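Local structure of single-strand DNA-binding protein (Agrobacterium tumefaciens, 3BTP) at residues 450-456 and 479-483; 124-128 and 237-241. The protein mediates nuclear uptake of the single-stranded transferred DNA (T-DNA) copy in plant transformation, binding single-stranded but not double-stranded DNA regardless of nucleotide sequence. All coordinates share one frame; numbering follows the deposited sequence.

Contact 1: 450-456 and 479-483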
ATOM      1  N   GLN A 450      16.483 -21.021   5.926  1.00 37.82           N
ATOM      2  CA  GLN A 450      16.107 -19.777   5.297  1.00 36.00           C
ATOM      3  C   GLN A 450      16.361 -19.728   3.749  1.00 33.19           C
ATOM      4  O   GLN A 450      17.241 -20.373   3.234  1.00 31.21           O
ATOM      5  CB  GLN A 450      16.698 -18.621   6.103  1.00 35.47           C
ATOM      6  CG  GLN A 450      18.072 -18.290   5.804  1.00 38.56           C
ATOM      7  CD  GLN A 450      18.724 -17.624   6.959  1.00 43.19           C
ATOM      8  OE1 GLN A 450      18.247 -17.748   8.082  1.00 47.34           O
ATOM      9  NE2 GLN A 450      19.841 -16.936   6.719  1.00 42.11           N
ATOM     10  N   ALA A 451      15.495 -19.075   2.995  1.00 30.34           N
ATOM     11  CA  ALA A 451      15.771 -18.892   1.567  1.00 28.41           C
ATOM     12  C   ALA A 451      17.213 -18.334   1.273  1.00 28.25           C
ATOM     13  O   ALA A 451      17.774 -17.521   2.044  1.00 26.22           O
ATOM     14  CB  ALA A 451      14.740 -18.000   0.979  1.00 26.42           C
ATOM     15  N   ALA A 452      17.791 -18.773   0.155  1.00 27.91           N
ATOM     16  CA  ALA A 452      19.152 -18.363  -0.228  1.00 28.70           C
ATOM     17  C   ALA A 452      19.260 -16.901  -0.719  1.00 27.17           C
ATOM     18  O   ALA A 452      20.267 -16.281  -0.610  1.00 25.26           O
ATOM     19  CB  ALA A 452      19.703 -19.333  -1.295  1.00 30.10           C
ATOM     20  N   VAL A 453      18.158 -16.368  -1.220  1.00 28.57           N
ATOM     21  CA  VAL A 453      18.089 -15.019  -1.742  1.00 26.81           C
ATOM     22  C   VAL A 453      16.764 -14.501  -1.253  1.00 26.58           C
ATOM     23  O   VAL A 453      15.778 -15.241  -1.214  1.00 27.62           O
ATOM     24  CB  VAL A 453      18.059 -15.009  -3.253  1.00 27.63           C
ATOM     25  CG1 VAL A 453      17.905 -13.557  -3.803  1.00 27.12           C
ATOM     26  CG2 VAL A 453      19.257 -15.745  -3.844  1.00 26.73           C
ATOM     27  N   ILE A 454      16.763 -13.258  -0.775  1.00 24.78           N
ATOM     28  CA  ILE A 454      15.543 -12.520  -0.636  1.00 21.75           C
ATOM     29  C   ILE A 454      15.541 -11.200  -1.415  1.00 21.12           C
ATOM     30  O   ILE A 454      16.558 -10.591  -1.594  1.00 22.09           O
ATOM     31  CB  ILE A 454      15.084 -12.418   0.873  1.00 21.58           C
ATOM     32  CG1 ILE A 454      16.053 -11.638   1.729  1.00 19.07           C
ATOM     33  CG2 ILE A 454      14.878 -13.846   1.464  1.00 21.42           C
ATOM     34  CD1 ILE A 454      15.553 -11.541   3.105  1.00 12.34           C
ATOM     35  N   VAL A 455      14.388 -10.755  -1.862  1.00 21.89           N
ATOM     36  CA  VAL A 455      14.318  -9.602  -2.701  1.00 22.66           C
ATOM     37  C   VAL A 455      13.360  -8.563  -2.134  1.00 23.24           C
ATOM     38  O   VAL A 455      12.233  -8.896  -1.894  1.00 23.86           O
ATOM     39  CB  VAL A 455      13.875  -9.995  -4.212  1.00 22.83           C
ATOM     40  CG1 VAL A 455      13.832  -8.729  -5.079  1.00 21.99           C
ATOM     41  CG2 VAL A 455      14.866 -11.061  -4.830  1.00 21.67           C
ATOM     42  N   ALA A 456      13.801  -7.304  -2.012  1.00 24.63           N
ATOM     43  CA  ALA A 456      12.993  -6.220  -1.505  1.00 26.04           C
ATOM     44  C   ALA A 456      11.991  -5.716  -2.556  1.00 27.11           C
ATOM     45  O   ALA A 456      12.318  -5.503  -3.688  1.00 26.99           O
ATOM     46  CB  ALA A 456      13.893  -5.066  -0.994  1.00 25.48           C
ATOM     47  N   ASP A 479      18.388  -4.431  -4.615  1.00 32.94           N
ATOM     48  CA  ASP A 479      17.164  -4.909  -4.033  1.00 30.33           C
ATOM     49  C   ASP A 479      17.316  -6.385  -3.556  1.00 27.71           C
ATOM     50  O   ASP A 479      16.423  -6.926  -2.856  1.00 25.86           O
ATOM     51  CB  ASP A 479      16.076  -4.779  -5.082  1.00 32.66           C
ATOM     52  CG  ASP A 479      15.278  -3.452  -4.982  1.00 39.43           C
ATOM     53  OD1 ASP A 479      15.768  -2.469  -4.341  1.00 45.75           O
ATOM     54  OD2 ASP A 479      14.127  -3.413  -5.518  1.00 44.04           O
ATOM     55  N   VAL A 480      18.486  -6.977  -3.887  1.00 24.34           N
ATOM     56  CA  VAL A 480      18.801  -8.380  -3.759  1.00 22.13           C
ATOM     57  C   VAL A 480      19.765  -8.667  -2.607  1.00 21.02           C
ATOM     58  O   VAL A 480      20.776  -8.053  -2.493  1.00 20.02           O
ATOM     59  CB  VAL A 480      19.343  -8.898  -5.098  1.00 21.60           C
ATOM     60  CG1 VAL A 480      19.738 -10.378  -5.006  1.00 20.84           C
ATOM     61  CG2 VAL A 480      18.286  -8.691  -6.202  1.00 21.52           C
ATOM     62  N   LEU A 481      19.380  -9.585  -1.727  1.00 21.50           N
ATOM     63  CA  LEU A 481      20.116  -9.958  -0.515  1.00 19.86           C
ATOM     64  C   LEU A 481      20.351 -11.465  -0.562  1.00 19.85           C
ATOM     65  O   LEU A 481      19.476 -12.245  -0.914  1.00 17.21           O
ATOM     66  CB  LEU A 481      19.295  -9.631   0.765  1.00 20.05           C
ATOM     67  CG  LEU A 481      18.985  -8.141   1.068  1.00 21.53           C
ATOM     68  CD1 LEU A 481      17.558  -7.967   1.479  1.00 19.24           C
ATOM     69  CD2 LEU A 481      19.867  -7.679   2.171  1.00 20.87           C
ATOM     70  N   ILE A 482      21.541 -11.837  -0.115  1.00 21.01           N
ATOM     71  CA  ILE A 482      22.105 -13.154  -0.262  1.00 20.18           C
ATOM     72  C   ILE A 482      22.281 -13.737   1.126  1.00 20.93           C
ATOM     73  O   ILE A 482      22.789 -13.046   2.042  1.00 21.80           O
ATOM     74  CB  ILE A 482      23.452 -13.095  -1.027  1.00 20.97           C
ATOM     75  CG1 ILE A 482      23.342 -12.190  -2.285  1.00 17.81           C
ATOM     76  CG2 ILE A 482      23.936 -14.554  -1.409  1.00 18.45           C
ATOM     77  CD1 ILE A 482      22.434 -12.807  -3.402  1.00 19.49           C
ATOM     78  N   ALA A 483      21.833 -14.980   1.302  1.00 19.61           N
ATOM     79  CA  ALA A 483      22.083 -15.692   2.569  1.00 20.87           C
ATOM     80  C   ALA A 483      23.546 -16.024   2.659  1.00 21.24           C
ATOM     81  O   ALA A 483      24.020 -16.865   1.908  1.00 21.40           O
ATOM     82  CB  ALA A 483      21.238 -16.999   2.699  1.00 18.06           C
TER
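V453, I454 and V455 pair with I482, L481 and V480 as neighbouring antiparallel strands of a closed beta barrel; the axes of segments 453-456 and 480-483 approach to 4.8 Å. I454 and L481 form the hydrogen-bonded pair. I454 N donates to L481 O at 2.9 Å, and L481 N returns a bond to I454 O at 3.0 Å, both somewhat bent. Outside this pair, A483 N bonds to A452 O and A456 N to D479 O, both nearly straight. At the flanking non-hydrogen-bonded positions the backbones also touch through carbon, V453 CA making a CA-H...O contact with L481 O at 3.2 Å. Beta-branched valine and isoleucine suit these extended positions and give each face an apolar cover. V453 and V480 reach for each other diagonally on one face: both hold CG1 opposite the backbone N (chi1 177° and 178°), which brings the two CG1 methyls to 3.9 Å. That face, with I482, packs under helices 498-503 and 510-515. I454 and L481 share the other face with Y495 of the next strand. A483, within its strand, faces A452 just ahead of the partner strand; its small CB lies 3.5 Å from A452 O, and Y495 also packs against this methyl. On the far side of V455, R462 continues the backbone pairing. I454 CG1, placed between its own N and carbonyl carbon, lies 3.9 Å from L481 CB.

Contact 2: 124-128 and 237-241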
ATOM      1  N   GLY A 124     -18.378  23.297 -10.674  1.00 43.24           N
ATOM      2  CA  GLY A 124     -17.619  24.212 -11.546  1.00 44.35           C
ATOM      3  C   GLY A 124     -16.779  23.490 -12.564  1.00 45.21           C
ATOM      4  O   GLY A 124     -16.681  22.285 -12.507  1.00 46.20           O
ATOM      5  N   GLN A 125     -16.202  24.209 -13.528  1.00 45.64           N
ATOM      6  CA  GLN A 125     -15.206  23.606 -14.399  1.00 45.13           C
ATOM      7  C   GLN A 125     -14.005  23.287 -13.497  1.00 44.08           C
ATOM      8  O   GLN A 125     -13.395  24.181 -12.898  1.00 43.93           O
ATOM      9  CB  GLN A 125     -14.800  24.529 -15.587  1.00 46.15           C
ATOM     10  CG  GLN A 125     -13.728  23.921 -16.594  1.00 46.85           C
ATOM     11  CD  GLN A 125     -14.080  22.482 -17.050  1.00 51.63           C
ATOM     12  OE1 GLN A 125     -15.216  22.198 -17.414  1.00 53.28           O
ATOM     13  NE2 GLN A 125     -13.097  21.580 -17.013  1.00 52.52           N
ATOM     14  N   ASP A 126     -13.692  22.006 -13.393  1.00 43.37           N
ATOM     15  CA  ASP A 126     -12.595  21.543 -12.538  1.00 42.99           C
ATOM     16  C   ASP A 126     -12.710  22.005 -11.071  1.00 40.36           C
ATOM     17  O   ASP A 126     -11.690  22.229 -10.402  1.00 39.16           O
ATOM     18  CB  ASP A 126     -11.259  21.966 -13.161  1.00 43.37           C
ATOM     19  CG  ASP A 126     -11.097  21.447 -14.586  1.00 47.40           C
ATOM     20  OD1 ASP A 126     -11.181  20.193 -14.786  1.00 50.83           O
ATOM     21  OD2 ASP A 126     -10.861  22.283 -15.492  1.00 49.77           O
ATOM     22  N   LYS A 127     -13.945  22.184 -10.599  1.00 37.72           N
ATOM     23  CA  LYS A 127     -14.161  22.602  -9.214  1.00 37.35           C
ATOM     24  C   LYS A 127     -15.071  21.598  -8.506  1.00 34.15           C
ATOM     25  O   LYS A 127     -16.010  21.111  -9.083  1.00 32.88           O
ATOM     26  CB  LYS A 127     -14.702  24.049  -9.084  1.00 38.35           C
ATOM     27  CG  LYS A 127     -13.791  25.165  -9.656  1.00 38.91           C
ATOM     28  CD  LYS A 127     -14.631  26.419  -9.960  1.00 41.54           C
ATOM     29  CE  LYS A 127     -13.838  27.578 -10.639  1.00 45.09           C
ATOM     30  NZ  LYS A 127     -13.538  27.370 -12.122  1.00 48.94           N
ATOM     31  N   PHE A 128     -14.748  21.295  -7.252  1.00 32.35           N
ATOM     32  CA  PHE A 128     -15.414  20.254  -6.474  1.00 30.83           C
ATOM     33  C   PHE A 128     -15.587  20.719  -5.057  1.00 29.95           C
ATOM     34  O   PHE A 128     -14.834  21.555  -4.586  1.00 28.05           O
ATOM     35  CB  PHE A 128     -14.556  18.974  -6.470  1.00 30.91           C
ATOM     36  CG  PHE A 128     -14.189  18.494  -7.842  1.00 31.14           C
ATOM     37  CD1 PHE A 128     -15.021  17.642  -8.529  1.00 31.29           C
ATOM     38  CD2 PHE A 128     -13.004  18.893  -8.438  1.00 30.71           C
ATOM     39  CE1 PHE A 128     -14.666  17.204  -9.819  1.00 33.73           C
ATOM     40  CE2 PHE A 128     -12.656  18.479  -9.698  1.00 33.37           C
ATOM     41  CZ  PHE A 128     -13.494  17.634 -10.408  1.00 31.15           C
ATOM     42  N   GLN A 237      -8.681  15.880 -19.468  1.00 40.14           N
ATOM     43  CA  GLN A 237      -8.188  17.239 -19.641  1.00 39.74           C
ATOM     44  C   GLN A 237      -8.852  18.160 -18.633  1.00 39.10           C
ATOM     45  O   GLN A 237     -10.085  18.221 -18.521  1.00 37.89           O
ATOM     46  CB  GLN A 237      -8.544  17.710 -21.075  1.00 41.82           C
ATOM     47  CG  GLN A 237      -7.997  19.093 -21.496  1.00 42.26           C
ATOM     48  CD  GLN A 237      -6.524  19.079 -21.601  1.00 41.92           C
ATOM     49  OE1 GLN A 237      -5.990  18.376 -22.432  1.00 46.68           O
ATOM     50  NE2 GLN A 237      -5.835  19.818 -20.720  1.00 42.49           N
ATOM     51  N   THR A 238      -8.028  18.841 -17.856  1.00 38.51           N
ATOM     52  CA  THR A 238      -8.538  19.939 -17.086  1.00 39.36           C
ATOM     53  C   THR A 238      -8.445  21.231 -17.948  1.00 39.66           C
ATOM     54  O   THR A 238      -7.587  21.371 -18.865  1.00 38.92           O
ATOM     55  CB  THR A 238      -7.822  20.158 -15.649  1.00 39.14           C
ATOM     56  OG1 THR A 238      -6.475  20.580 -15.832  1.00 37.88           O
ATOM     57  CG2 THR A 238      -7.846  18.948 -14.739  1.00 38.92           C
ATOM     58  N   GLU A 239      -9.287  22.197 -17.609  1.00 40.66           N
ATOM     59  CA  GLU A 239      -9.218  23.485 -18.296  1.00 42.37           C
ATOM     60  C   GLU A 239      -7.912  24.242 -18.088  1.00 42.12           C
ATOM     61  O   GLU A 239      -7.378  24.802 -19.054  1.00 42.74           O
ATOM     62  CB  GLU A 239     -10.377  24.398 -17.929  1.00 42.45           C
ATOM     63  CG  GLU A 239     -10.069  25.794 -18.377  1.00 46.32           C
ATOM     64  CD  GLU A 239     -11.244  26.698 -18.369  1.00 53.72           C
ATOM     65  OE1 GLU A 239     -12.391  26.196 -18.548  1.00 56.74           O
ATOM     66  OE2 GLU A 239     -11.003  27.923 -18.189  1.00 56.05           O
ATOM     67  N   LYS A 240      -7.435  24.281 -16.839  1.00 41.69           N
ATOM     68  CA  LYS A 240      -6.307  25.119 -16.420  1.00 41.77           C
ATOM     69  C   LYS A 240      -5.086  24.336 -15.959  1.00 40.00           C
ATOM     70  O   LYS A 240      -4.019  24.935 -15.888  1.00 39.99           O
ATOM     71  CB  LYS A 240      -6.736  26.059 -15.265  1.00 41.88           C
ATOM     72  CG  LYS A 240      -7.841  27.063 -15.653  1.00 45.51           C
ATOM     73  CD  LYS A 240      -8.752  27.553 -14.468  1.00 46.07           C
ATOM     74  CE  LYS A 240      -9.622  26.397 -13.877  1.00 51.03           C
ATOM     75  NZ  LYS A 240     -11.097  26.662 -13.937  1.00 52.51           N
ATOM     76  N   TYR A 241      -5.221  23.031 -15.639  1.00 37.43           N
ATOM     77  CA  TYR A 241      -4.194  22.331 -14.881  1.00 36.17           C
ATOM     78  C   TYR A 241      -3.409  21.256 -15.571  1.00 35.60           C
ATOM     79  O   TYR A 241      -2.542  20.617 -14.940  1.00 34.96           O
ATOM     80  CB  TYR A 241      -4.756  21.803 -13.568  1.00 37.32           C
ATOM     81  CG  TYR A 241      -5.470  22.884 -12.808  1.00 37.70           C
ATOM     82  CD1 TYR A 241      -4.756  23.970 -12.283  1.00 37.70           C
ATOM     83  CD2 TYR A 241      -6.854  22.853 -12.657  1.00 36.82           C
ATOM     84  CE1 TYR A 241      -5.412  24.983 -11.588  1.00 40.55           C
ATOM     85  CE2 TYR A 241      -7.514  23.846 -11.953  1.00 35.43           C
ATOM     86  CZ  TYR A 241      -6.779  24.895 -11.422  1.00 38.30           C
ATOM     87  OH  TYR A 241      -7.411  25.879 -10.745  1.00 40.15           O
TER
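D126 reaches across to the 237-241 loop and takes the backbone N-H of E239 on its carboxylate: E239 N to D126 OD2 is 2.6 Å, with an N-H...O angle of 160°, and the donor comes in on the syn side. A second donor shares the oxygen from the opposite face of the carboxylate, Q125 NE2 at 2.8 Å, so OD2 is gripped from both sides. An aspartate suits this place because its short chain brings an acceptor straight to a main-chain N-H. OD1 turns instead to T238, 3.5 Å from its CB. With CG opposite the backbone N and a bend at chi2 of 48°, Q125 lays its CG 3.3 Å from E239 OE1, its amide almost parallel to that carboxylate. Around this core, K127 NZ makes a long bond to Q125 O, its exact place uncertain because K240 NZ is modelled 3.1 Å from K127 NZ, doubtfully close for two ammonium groups. The partner loop is braced from within: T238 OG1 bonds to G242 O and weakly accepts Y241 N, while K240 CB covers one face of the Y241 ring, which also stacks with Y276. D126 CB meets that ring at its edge. Q125 and D126 are the central residues of a type II turn, D126 in a left-handed conformation, and the whole is the tip of a beta hairpin joining strands 117-124 and 127-132, docked on a surface loop.

How the contacts relate
The two contacts lie on opposite sides of the chain's centre, their own centres 47 Å apart and their nearest atoms about 31 Å apart, so neither touches the other. Both segments of contact 2 precede those of contact 1 in the sequence, and the parts of the fold they join differ: contact 2 brings the edge of a four-stranded antiparallel sheet near the modelled N-terminus against a loop, while contact 1 joins two strands of the closed barrel nearer the C-terminus. They differ in character as well. Contact 1 is partly buried, repeating backbone pairing between strands, whereas contact 2 is a polar surface meeting secured by one carboxylate. Geometry alone ties neither to the binding of single-stranded DNA.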